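ADP-dependent (S)-NAD(P)H-hydrate dehydratase (Enterococcus faecalis, PDB 2R3B) probably catalyses the ADP-dependent dehydration of (S)-NAD(P)HX, restoring NAD(P)H damaged by hydration and releasing AMP and phosphate. Local coordinates at residues I115-G120 and L144-S149; L23-L28 and A258-S263; I68-G73 and L245-P250. All blocks are in the same frame, centred on the assembly; numbering follows the deposited sequence. Where two conformers were deposited one is given.

Contact 1 (I115-G120 and L144-S149); sequences ILIGPG and LIIDGS
The side chains of D147 and P119 cross at about a right angle, carboxylate oxygen D147 OD2 lying 3.6 Å from P119 CG, while the other oxygen, OD1, is hydrogen-bonded to T170 OG1. CG anti to the backbone N (chi1 180°) carries the carboxylate alongside P119, in the loop that follows strand 115-117. The strands themselves, 115-117 and 144-147, run parallel at 12°. Three backbone bonds join them: I145 N to I115 O (2.7 Å), I117 N to I145 O and D147 N to I117 O, so I145 is gripped through both its N and its O. One face of this pair carries L116 CD1 against I145 CG2 (3.6 Å), and the reverse carries I115 CG2 against L144 CD1. Branched aliphatic residues suit both buried faces. G118, at phi 141°, has a backbone shape that calls for glycine, since a CB would run into D147 O. One water then donates to G118 O (2.7 Å) and accepts from S149 N (2.9 Å). The two strands belong to a beta-alpha-beta unit whose connecting helix, 125-137, packs on I115, I117 and L144, whereas helices 57-70 and 233-247 cover L116, and P119 lies beside D235, a predicted NADPHX-binding residue.

Contact 2 (L23-L28 and A258-S263); sequences LSKDIL and AVYLHS
Y260 makes this an apolar, aromatic-centred contact, in which residues 23-28, leading from edge strand 21-22 into the first turn of helix 25-31, wrap round one tyrosine of helix 252-269. A broad flat ring suits this place because it offers a face to the S24 backbone and an edge to L28 at once. Over one face lies S24 C, 3.5 Å from Y260 CZ and offset toward the rim, so that face is covered by the backbone of S24. L28 stands at the edge, its CD1 in the ring plane and its CG 3.7 Å from Y260 CD2. L23 CB approaches Y260 CD1 at 3.8 Å, and K25 passes the phenol with its CG 3.9 Å from Y260 OH, while the rest of the exposed chain extends onward. Nearer the helix, I27 CG2 touches Y260 CB at 3.7 Å, the two side chains running alongside in opposite directions. Y260 itself extends from its helix with CG anti to the backbone N (chi1 -173°), which carries the ring out to the 23-28 chain. L28 also turns CD2 onto L261 CB (3.8 Å), crossing at about a right angle; leucine suits a place where one methyl serves a ring edge and the other a helix. S24 is the N-cap of helix 25-31, its OG accepting from D26 N at 3.3 Å, as serine often does at a helix start. Around the pair, helix 278-292 places Y292 on K25 and L28 and L285 and M289 on L261, F244 of helix 233-247 also packs on L261, and L23 pairs with Q220 of strand 219-220.

Contact 3 (I68-G73 and L245-P250); sequences INSGAG and LAQFKP. With EDO (1,2-ethanediol), chain P.
Q247 reaches from the end of helix 233-247 to G71 and S70, at the end of helix 57-70. Its CB sits over the centre of the F248 ring, 3.9 Å above the plane, and that ring in turn meets F244 edge-to-face. CG lies beside the backbone N (chi1 -70°), 3.8 Å from G71 O, and the extended chain then brings CD to 3.5 Å from the same G71 O. At the tip the amide divides its work. NE2 donates to S70 O at 2.8 Å, approaching from above the carbonyl plane, 51° out of it, and also bonds G243 O one turn back in its own helix. OE1 accepts from R35 NH2, which makes a further weak bond to G71 O. G71 closes helix 57-70 in a Schellman motif, with positive phi (109°), a shape that calls for glycine, and a side chain here would also collide with Q247 OE1, so glycine lets the amide lie against the backbone. Beside this, A72 CB and A246 CB meet at 4.4 Å, two small methyls allowing the chains to come near. Y274 of the second subunit packs on Q247 and F248. The chemistry suits glutamine: one neutral amide supplies N-H to two carbonyls at helix C-terminal ends, where partial negative charge probably gathers, and offers its oxygen to an arginine whose charge would probably polarise the amide and make its N-H a better donor.

Overall arrangement
From the N terminus, the chain passes 23-28, then 68-73, then strand 114-117, and returns in reverse order. Contact 1 closes the shortest loop, joining 115-120 to 144-149 around helix 125-137. It is nested within contact 3, which joins the end of helix 57-70 to the end of helix 233-247, and contact 3 lies within contact 2, which ties the first helix to helix 252-269. None cross. Contacts 1 and 3 touch where I145 CD1 meets L245 CD1 at 4.1 Å, linking sheet to helix; contact 2 touches neither. Together they bind the sheet core, the helices covering it and the N-terminal segment that follows edge strand 21-22.

Contact 1 (I115-G120 and L144-S149)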
# COMPACT_ATOMS: atom_id res chain seq x y z
N ILE B 115 -20.82 -10.54 14.49
CA ILE B 115 -19.57 -11.24 14.61
C ILE B 115 -19.41 -12.16 13.41
O ILE B 115 -20.28 -13.00 13.15
CB ILE B 115 -19.58 -12.14 15.87
CG1 ILE B 115 -19.86 -11.30 17.13
CG2 ILE B 115 -18.29 -12.98 15.97
CD1 ILE B 115 -20.31 -12.17 18.28
N LEU B 116 -18.27 -12.04 12.71
CA LEU B 116 -17.86 -12.98 11.69
C LEU B 116 -16.65 -13.71 12.22
O LEU B 116 -15.65 -13.08 12.64
CB LEU B 116 -17.48 -12.25 10.39
CG LEU B 116 -16.73 -13.07 9.34
CD1 LEU B 116 -17.62 -14.22 8.80
CD2 LEU B 116 -16.22 -12.21 8.19
N ILE B 117 -16.73 -15.03 12.23
CA ILE B 117 -15.60 -15.86 12.61
C ILE B 117 -15.28 -16.89 11.53
O ILE B 117 -16.17 -17.60 11.03
CB ILE B 117 -15.81 -16.53 14.00
CG1 ILE B 117 -14.51 -17.27 14.44
CG2 ILE B 117 -17.07 -17.43 13.99
CD1 ILE B 117 -14.44 -17.55 15.95
N GLY B 118 -14.01 -16.92 11.13
CA GLY B 118 -13.53 -18.02 10.29
C GLY B 118 -12.56 -17.77 9.15
O GLY B 118 -11.77 -18.67 8.85
N PRO B 119 -12.63 -16.59 8.47
CA PRO B 119 -11.67 -16.36 7.37
C PRO B 119 -10.21 -16.48 7.80
O PRO B 119 -9.76 -15.78 8.67
CB PRO B 119 -11.98 -14.92 6.92
CG PRO B 119 -13.38 -14.68 7.34
CD PRO B 119 -13.56 -15.45 8.63
N GLY B 120 -9.48 -17.41 7.19
CA GLY B 120 -8.09 -17.66 7.53
C GLY B 120 -7.86 -18.11 8.97
O GLY B 120 -6.74 -18.00 9.49
N LEU B 144 -24.19 -13.90 14.19
CA LEU B 144 -22.95 -14.65 14.25
C LEU B 144 -22.80 -15.40 12.93
O LEU B 144 -23.59 -16.31 12.66
CB LEU B 144 -22.97 -15.64 15.41
CG LEU B 144 -21.80 -16.62 15.53
CD1 LEU B 144 -20.46 -15.88 15.58
CD2 LEU B 144 -21.93 -17.53 16.76
N ILE B 145 -21.80 -15.04 12.13
CA ILE B 145 -21.53 -15.69 10.84
C ILE B 145 -20.34 -16.62 11.03
O ILE B 145 -19.29 -16.19 11.48
CB ILE B 145 -21.22 -14.67 9.76
CG1 ILE B 145 -22.32 -13.60 9.70
CG2 ILE B 145 -20.99 -15.39 8.40
CD1 ILE B 145 -21.82 -12.29 9.09
N ILE B 146 -20.54 -17.89 10.74
CA ILE B 146 -19.52 -18.94 10.93
C ILE B 146 -19.13 -19.40 9.53
O ILE B 146 -19.95 -19.93 8.80
CB ILE B 146 -20.08 -20.10 11.76
CG1 ILE B 146 -20.54 -19.58 13.13
CG2 ILE B 146 -19.02 -21.23 11.93
CD1 ILE B 146 -21.20 -20.65 14.03
N ASP B 147 -17.87 -19.19 9.20
CA ASP B 147 -17.36 -19.29 7.84
C ASP B 147 -16.12 -20.17 7.83
O ASP B 147 -15.43 -20.31 8.83
CB ASP B 147 -17.01 -17.87 7.37
CG ASP B 147 -16.46 -17.83 5.96
OD1 ASP B 147 -17.15 -18.30 5.03
OD2 ASP B 147 -15.33 -17.30 5.78
N GLY B 148 -15.84 -20.80 6.69
CA GLY B 148 -14.53 -21.44 6.47
C GLY B 148 -14.19 -22.52 7.47
O GLY B 148 -15.05 -23.31 7.87
N SER B 149 -12.97 -22.46 7.99
CA SER B 149 -12.52 -23.42 8.98
C SER B 149 -13.28 -23.39 10.30
O SER B 149 -13.24 -24.38 11.04
CB SER B 149 -11.01 -23.24 9.24
OG SER B 149 -10.73 -22.06 9.98
O HOH W 1 -11.17 -20.50 6.92

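Contact 2 (L23-L28 and A258-S263)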
# COMPACT_ATOMS: atom_id res chain seq x y z
N LEU B 23 -33.03 -14.61 -7.34
CA LEU B 23 -32.59 -13.25 -7.04
C LEU B 23 -32.31 -12.41 -8.27
O LEU B 23 -31.81 -12.90 -9.27
CB LEU B 23 -31.35 -13.32 -6.13
CG LEU B 23 -31.53 -13.97 -4.75
CD1 LEU B 23 -30.18 -14.11 -3.99
CD2 LEU B 23 -32.56 -13.19 -3.95
N SER B 24 -32.63 -11.12 -8.16
CA SER B 24 -32.29 -10.10 -9.15
C SER B 24 -32.01 -8.78 -8.44
O SER B 24 -32.03 -8.72 -7.21
CB SER B 24 -33.48 -9.92 -10.12
OG SER B 24 -34.58 -9.34 -9.44
N LYS B 25 -31.80 -7.71 -9.20
CA LYS B 25 -31.56 -6.40 -8.64
C LYS B 25 -32.67 -5.97 -7.69
O LYS B 25 -32.48 -5.07 -6.90
CB LYS B 25 -31.41 -5.38 -9.76
CG LYS B 25 -30.13 -5.57 -10.55
CD LYS B 25 -30.05 -4.59 -11.72
CE LYS B 25 -28.80 -4.83 -12.55
NZ LYS B 25 -28.60 -3.71 -13.51
N ASP B 26 -33.84 -6.58 -7.83
CA ASP B 26 -34.92 -6.34 -6.91
C ASP B 26 -34.49 -6.47 -5.39
O ASP B 26 -34.94 -5.70 -4.52
CB ASP B 26 -36.04 -7.40 -7.12
CG ASP B 26 -37.05 -7.02 -8.10
OD1 ASP B 26 -36.98 -5.92 -8.68
OD2 ASP B 26 -37.94 -7.89 -8.27
N ILE B 27 -33.69 -7.47 -5.09
CA ILE B 27 -33.25 -7.66 -3.72
C ILE B 27 -32.39 -6.49 -3.21
O ILE B 27 -32.42 -6.16 -2.01
CB ILE B 27 -32.51 -9.01 -3.59
CG1 ILE B 27 -32.41 -9.43 -2.12
CG2 ILE B 27 -31.14 -8.97 -4.28
CD1 ILE B 27 -33.73 -9.78 -1.45
N LEU B 28 -31.64 -5.87 -4.12
CA LEU B 28 -30.77 -4.76 -3.76
C LEU B 28 -31.62 -3.52 -3.46
O LEU B 28 -31.38 -2.79 -2.52
CB LEU B 28 -29.74 -4.48 -4.86
CG LEU B 28 -28.76 -5.60 -5.22
CD1 LEU B 28 -27.84 -5.09 -6.31
CD2 LEU B 28 -27.97 -6.07 -3.98
N ALA B 258 -26.61 -9.18 0.07
CA ALA B 258 -25.15 -9.31 0.12
C ALA B 258 -24.61 -10.32 -0.89
O ALA B 258 -23.67 -10.05 -1.64
CB ALA B 258 -24.71 -9.69 1.59
N VAL B 259 -25.20 -11.52 -0.89
CA VAL B 259 -24.78 -12.58 -1.81
C VAL B 259 -24.98 -12.14 -3.26
O VAL B 259 -24.11 -12.35 -4.11
CB VAL B 259 -25.59 -13.87 -1.50
CG1 VAL B 259 -25.43 -14.97 -2.62
CG2 VAL B 259 -25.19 -14.41 -0.14
N TYR B 260 -26.12 -11.51 -3.55
CA TYR B 260 -26.38 -11.04 -4.90
C TYR B 260 -25.42 -9.95 -5.35
O TYR B 260 -24.92 -9.97 -6.49
CB TYR B 260 -27.84 -10.51 -5.02
CG TYR B 260 -28.17 -10.18 -6.46
CD1 TYR B 260 -28.42 -11.21 -7.40
CD2 TYR B 260 -28.14 -8.88 -6.92
CE1 TYR B 260 -28.68 -10.91 -8.73
CE2 TYR B 260 -28.40 -8.59 -8.27
CZ TYR B 260 -28.67 -9.60 -9.15
OH TYR B 260 -28.92 -9.28 -10.47
N LEU B 261 -25.18 -8.97 -4.50
CA LEU B 261 -24.30 -7.86 -4.86
C LEU B 261 -22.90 -8.36 -5.12
O LEU B 261 -22.27 -7.95 -6.08
CB LEU B 261 -24.25 -6.81 -3.73
CG LEU B 261 -23.46 -5.54 -4.02
CD1 LEU B 261 -23.95 -4.88 -5.30
CD2 LEU B 261 -23.50 -4.59 -2.78
N HIS B 262 -22.40 -9.24 -4.25
CA HIS B 262 -21.07 -9.84 -4.44
C HIS B 262 -20.89 -10.43 -5.86
O HIS B 262 -19.91 -10.16 -6.52
CB HIS B 262 -20.87 -10.89 -3.35
CG HIS B 262 -19.62 -11.71 -3.46
ND1 HIS B 262 -19.65 -13.03 -3.85
CD2 HIS B 262 -18.34 -11.45 -3.10
CE1 HIS B 262 -18.42 -13.53 -3.79
NE2 HIS B 262 -17.61 -12.59 -3.33
N SER B 263 -21.85 -11.23 -6.29
CA SER B 263 -21.79 -11.85 -7.62
C SER B 263 -22.11 -10.87 -8.77
O SER B 263 -21.63 -11.07 -9.89
CB SER B 263 -22.68 -13.08 -7.66
OG SER B 263 -24.02 -12.73 -7.42

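Contact 3 (I68-G73 and L245-P250)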
# COMPACT_ATOMS: atom_id res chain seq x y z
N ILE B 68 -15.68 -2.75 5.62
CA ILE B 68 -15.55 -1.30 5.63
C ILE B 68 -16.21 -0.71 4.42
O ILE B 68 -17.05 0.19 4.53
CB ILE B 68 -14.08 -0.88 5.65
CG1 ILE B 68 -13.46 -1.32 6.99
CG2 ILE B 68 -13.93 0.64 5.44
CD1 ILE B 68 -11.98 -1.28 6.95
N ASN B 69 -15.87 -1.23 3.24
CA ASN B 69 -16.43 -0.69 2.01
C ASN B 69 -17.95 -0.92 1.83
O ASN B 69 -18.59 -0.21 1.07
CB ASN B 69 -15.70 -1.29 0.81
CG ASN B 69 -14.48 -0.52 0.44
OD1 ASN B 69 -14.60 0.54 -0.18
ND2 ASN B 69 -13.29 -1.05 0.79
N SER B 70 -18.51 -1.89 2.54
CA SER B 70 -19.95 -2.17 2.50
C SER B 70 -20.76 -1.15 3.32
O SER B 70 -21.99 -1.07 3.16
CB SER B 70 -20.24 -3.58 3.03
OG SER B 70 -20.21 -3.56 4.43
N GLY B 71 -20.09 -0.39 4.16
CA GLY B 71 -20.74 0.62 4.97
C GLY B 71 -20.86 0.36 6.46
O GLY B 71 -21.51 1.13 7.16
N ALA B 72 -20.29 -0.72 6.98
CA ALA B 72 -20.31 -0.93 8.42
C ALA B 72 -19.81 0.29 9.17
O ALA B 72 -18.82 0.94 8.79
CB ALA B 72 -19.46 -2.23 8.82
N GLY B 73 -20.50 0.61 10.27
CA GLY B 73 -20.20 1.84 11.00
C GLY B 73 -18.83 1.79 11.63
O GLY B 73 -18.03 2.73 11.51
N LEU B 245 -25.52 -7.05 7.46
CA LEU B 245 -26.27 -7.35 8.69
C LEU B 245 -26.08 -6.24 9.75
O LEU B 245 -26.92 -6.03 10.61
CB LEU B 245 -25.89 -8.71 9.25
CG LEU B 245 -26.43 -9.88 8.43
CD1 LEU B 245 -25.80 -11.18 8.91
CD2 LEU B 245 -27.97 -9.96 8.52
N ALA B 246 -24.97 -5.52 9.65
CA ALA B 246 -24.67 -4.42 10.56
C ALA B 246 -25.58 -3.22 10.34
O ALA B 246 -25.89 -2.52 11.30
CB ALA B 246 -23.21 -4.00 10.43
N GLN B 247 -26.05 -3.04 9.11
CA GLN B 247 -26.70 -1.81 8.68
C GLN B 247 -28.18 -1.94 8.36
O GLN B 247 -28.91 -0.96 8.46
CB GLN B 247 -26.09 -1.37 7.35
CG GLN B 247 -24.75 -0.90 7.39
CD GLN B 247 -24.32 -0.64 5.98
OE1 GLN B 247 -24.66 0.39 5.41
NE2 GLN B 247 -23.57 -1.59 5.41
N PHE B 248 -28.60 -3.11 7.88
CA PHE B 248 -29.90 -3.24 7.23
C PHE B 248 -30.85 -4.07 8.09
O PHE B 248 -30.49 -4.48 9.18
CB PHE B 248 -29.71 -3.79 5.82
CG PHE B 248 -28.88 -2.91 4.93
CD1 PHE B 248 -29.17 -1.57 4.79
CD2 PHE B 248 -27.79 -3.44 4.20
CE1 PHE B 248 -28.41 -0.76 3.98
CE2 PHE B 248 -27.02 -2.63 3.39
CZ PHE B 248 -27.30 -1.32 3.26
N LYS B 249 -32.06 -4.31 7.60
CA LYS B 249 -33.06 -4.97 8.41
C LYS B 249 -32.63 -6.37 8.78
O LYS B 249 -31.97 -7.06 8.01
CB LYS B 249 -34.41 -4.99 7.69
CG LYS B 249 -34.98 -3.57 7.54
CD LYS B 249 -36.49 -3.53 7.18
N PRO B 250 -32.93 -6.79 10.01
CA PRO B 250 -32.51 -8.10 10.50
C PRO B 250 -33.33 -9.27 9.94
O PRO B 250 -33.86 -10.05 10.70
CB PRO B 250 -32.67 -7.97 12.01
CG PRO B 250 -33.77 -6.97 12.17
CD PRO B 250 -33.62 -6.00 11.05
C1 EDO P . -33.32 -14.16 12.97
O1 EDO P . -33.87 -12.97 13.57
C2 EDO P . -34.09 -14.54 11.71
O2 EDO P . -34.34 -13.40 10.87